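Local coordinates for protein suppressor of RNA silencing p3 (PDB 3AJF) that suppresses RNA silencing in the host of rice hoja blanca virus, presumably by binding double-stranded RNA as a homodimer, at residues Thr9-Pro14 / Leu80-Ser85. Sequence-based numbering, arbitrary orientation.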
ATOM      1  N   THR A   9      16.294   8.653  -1.379  1.00 22.28           N
ATOM      2  CA  THR A   9      15.578   8.063  -2.505  1.00 21.41           C
ATOM      3  C   THR A   9      14.823   6.772  -2.164  1.00 22.14           C
ATOM      4  O   THR A   9      15.247   5.988  -1.313  1.00 20.40           O
ATOM      5  CB  THR A   9      16.467   7.841  -3.764  1.00 22.42           C
ATOM      6  OG1 THR A   9      17.498   6.890  -3.486  1.00 21.32           O
ATOM      7  CG2 THR A   9      17.073   9.168  -4.293  1.00 21.11           C
ATOM      8  N   CYS A  10      13.699   6.585  -2.847  1.00 23.23           N
ATOM      9  CA  CYS A  10      12.929   5.351  -2.819  1.00 23.77           C
ATOM     10  C   CYS A  10      12.979   4.845  -4.248  1.00 24.68           C
ATOM     11  O   CYS A  10      12.508   5.533  -5.141  1.00 25.38           O
ATOM     12  CB  CYS A  10      11.470   5.668  -2.446  1.00 22.75           C
ATOM     13  SG  CYS A  10      10.263   4.307  -2.717  1.00 27.59           S
ATOM     14  N   LYS A  11      13.580   3.682  -4.488  1.00 25.38           N
ATOM     15  CA  LYS A  11      13.672   3.150  -5.858  1.00 27.15           C
ATOM     16  C   LYS A  11      14.288   4.208  -6.787  1.00 26.83           C
ATOM     17  O   LYS A  11      13.863   4.379  -7.927  1.00 27.42           O
ATOM     18  CB  LYS A  11      12.283   2.732  -6.371  1.00 26.77           C
ATOM     19  CG  LYS A  11      11.725   1.399  -5.815  1.00 28.98           C
ATOM     20  CD  LYS A  11      10.291   1.203  -6.342  1.00 30.05           C
ATOM     21  CE  LYS A  11       9.811  -0.253  -6.245  1.00 39.14           C
ATOM     22  NZ  LYS A  11       8.814  -0.610  -7.341  1.00 42.21           N
ATOM     23  N   ASP A  12      15.281   4.930  -6.270  1.00 26.08           N
ATOM     24  CA  ASP A  12      16.017   5.964  -7.007  1.00 27.14           C
ATOM     25  C   ASP A  12      15.239   7.255  -7.281  1.00 26.92           C
ATOM     26  O   ASP A  12      15.742   8.161  -7.961  1.00 27.79           O
ATOM     27  CB  ASP A  12      16.662   5.392  -8.291  1.00 29.47           C
ATOM     28  CG  ASP A  12      17.794   4.406  -7.988  1.00 31.79           C
ATOM     29  OD1 ASP A  12      18.694   4.734  -7.175  1.00 34.96           O
ATOM     30  OD2 ASP A  12      17.785   3.293  -8.561  1.00 35.69           O
ATOM     31  N   LEU A  13      14.029   7.351  -6.727  1.00 24.96           N
ATOM     32  CA  LEU A  13      13.204   8.543  -6.844  1.00 24.38           C
ATOM     33  C   LEU A  13      13.344   9.338  -5.551  1.00 23.04           C
ATOM     34  O   LEU A  13      13.158   8.774  -4.466  1.00 21.24           O
ATOM     35  CB  LEU A  13      11.728   8.161  -7.034  1.00 24.18           C
ATOM     36  CG  LEU A  13      11.286   7.191  -8.139  1.00 26.87           C
ATOM     37  CD1 LEU A  13       9.793   6.809  -7.977  1.00 27.36           C
ATOM     38  CD2 LEU A  13      11.536   7.749  -9.538  1.00 30.37           C
ATOM     39  N   PRO A  14      13.669  10.635  -5.658  1.00 23.33           N
ATOM     40  CA  PRO A  14      13.790  11.533  -4.510  1.00 23.33           C
ATOM     41  C   PRO A  14      12.496  11.657  -3.703  1.00 22.59           C
ATOM     42  O   PRO A  14      11.415  11.857  -4.265  1.00 21.43           O
ATOM     43  CB  PRO A  14      14.137  12.872  -5.147  1.00 24.38           C
ATOM     44  CG  PRO A  14      14.816  12.495  -6.457  1.00 26.10           C
ATOM     45  CD  PRO A  14      14.010  11.316  -6.923  1.00 25.23           C
ATOM     46  N   LEU A  80       6.618   4.989  -1.784  1.00 15.83           N
ATOM     47  CA  LEU A  80       6.669   4.500  -0.399  1.00 15.05           C
ATOM     48  C   LEU A  80       5.611   3.402  -0.154  1.00 15.29           C
ATOM     49  O   LEU A  80       5.910   2.331   0.425  1.00 15.22           O
ATOM     50  CB  LEU A  80       6.456   5.676   0.566  1.00 15.09           C
ATOM     51  CG  LEU A  80       7.549   6.755   0.575  1.00 16.88           C
ATOM     52  CD1 LEU A  80       7.194   7.898   1.567  1.00 18.07           C
ATOM     53  CD2 LEU A  80       8.912   6.109   0.908  1.00 18.13           C
ATOM     54  N   VAL A  81       4.385   3.646  -0.627  1.00 13.88           N
ATOM     55  CA  VAL A  81       3.334   2.654  -0.481  1.00 13.34           C
ATOM     56  C   VAL A  81       3.755   1.346  -1.160  1.00 14.43           C
ATOM     57  O   VAL A  81       3.663   0.253  -0.573  1.00 13.87           O
ATOM     58  CB  VAL A  81       1.948   3.135  -1.010  1.00 12.50           C
ATOM     59  CG1 VAL A  81       0.971   1.946  -1.075  1.00 14.58           C
ATOM     60  CG2 VAL A  81       1.394   4.122  -0.103  1.00 13.21           C
ATOM     61  N   SER A  82       4.202   1.482  -2.403  1.00 15.69           N
ATOM     62  CA  SER A  82       4.526   0.363  -3.247  1.00 17.66           C
ATOM     63  C   SER A  82       5.675  -0.436  -2.629  1.00 18.07           C
ATOM     64  O   SER A  82       5.595  -1.692  -2.541  1.00 19.10           O
ATOM     65  CB  SER A  82       4.826   0.877  -4.666  1.00 19.02           C
ATOM     66  OG  SER A  82       5.492  -0.090  -5.421  1.00 25.30           O
ATOM     67  N   THR A  83       6.712   0.262  -2.161  1.00 16.17           N
ATOM     68  CA  THR A  83       7.871  -0.401  -1.568  1.00 17.40           C
ATOM     69  C   THR A  83       7.655  -0.996  -0.176  1.00 15.48           C
ATOM     70  O   THR A  83       8.133  -2.101   0.098  1.00 15.30           O
ATOM     71  CB  THR A  83       9.180   0.494  -1.557  1.00 17.80           C
ATOM     72  OG1 THR A  83       9.030   1.560  -0.636  1.00 23.83           O
ATOM     73  CG2 THR A  83       9.397   1.108  -2.853  1.00 16.47           C
ATOM     74  N   TYR A  84       6.924  -0.298   0.697  1.00 13.73           N
ATOM     75  CA  TYR A  84       6.792  -0.794   2.064  1.00 13.25           C
ATOM     76  C   TYR A  84       5.784  -1.929   2.131  1.00 14.30           C
ATOM     77  O   TYR A  84       5.885  -2.792   2.999  1.00 13.49           O
ATOM     78  CB  TYR A  84       6.474   0.343   3.033  1.00 13.05           C
ATOM     79  CG  TYR A  84       7.769   1.034   3.387  1.00 15.55           C
ATOM     80  CD1 TYR A  84       8.192   2.167   2.693  1.00 14.86           C
ATOM     81  CD2 TYR A  84       8.608   0.499   4.370  1.00 14.99           C
ATOM     82  CE1 TYR A  84       9.415   2.776   2.980  1.00 15.37           C
ATOM     83  CE2 TYR A  84       9.855   1.098   4.656  1.00 17.39           C
ATOM     84  CZ  TYR A  84      10.240   2.222   3.954  1.00 15.65           C
ATOM     85  OH  TYR A  84      11.449   2.808   4.244  1.00 16.91           O
ATOM     86  N   SER A  85       4.842  -1.957   1.180  1.00 13.28           N
ATOM     87  CA  SER A  85       3.918  -3.101   1.086  1.00 14.09           C
ATOM     88  C   SER A  85       4.660  -4.413   0.848  1.00 13.90           C
ATOM     89  O   SER A  85       4.197  -5.495   1.258  1.00 14.50           O
ATOM     90  CB  SER A  85       2.826  -2.853   0.027  1.00 14.37           C
ATOM     91  OG  SER A  85       3.408  -2.825  -1.268  1.00 17.50           O
TER
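C10 meets T83 sulfur to methyl: SG of C10 lies 3.3 Å from CG2 of T83, a snug approach, with OG1 of T83 a little farther from the same sulfur at 3.7 Å. The sulfur gets there because SG stands anti to the backbone N (chi1 167°), which sends it off the strand toward helix 74-85, where it closes a disulfide with C79. That bond joins C10 to the residue just before 80-85, so the hairpin is tied covalently to helix 74-85 directly beside the residues its side chains cover. Nearer the backbone, CB of C10 faces the tip of L80, 4.2 Å from CD2; L80 starts out from the helix away from the hairpin, and only its end comes back to it.

K11 adds a second contact to the T83 methyl. Its chain runs extended beyond CG and slides past T83 in the opposite direction, laying CG, CD and CE all beside the one methyl, with CD of K11 closest at 3.6 Å from CG2 of T83. This methyl is thus shared between the sulfur and the lysine's aliphatic chain, while OG1 of T83 turns back to its own helix, where the carbonyl O atoms of C79 and L80 are both within weak hydrogen-bonding range. The ammonium end goes on to S82, but NZ of K11 stays 3.9 Å from OG of S82, a loose approach; that hydroxyl instead bonds to S82 of the second subunit.

The backbone of C10 and L13 pairs in both directions, C10 N to L13 O at 2.8 Å and L13 N to C10 O at 2.9 Å. The arrangement is a β-hairpin with a two-residue type I' turn, K11-D12 at its tip, near the start of this helical domain, disulfide-linked and packed against its last helix, beside the dimer contact at S82.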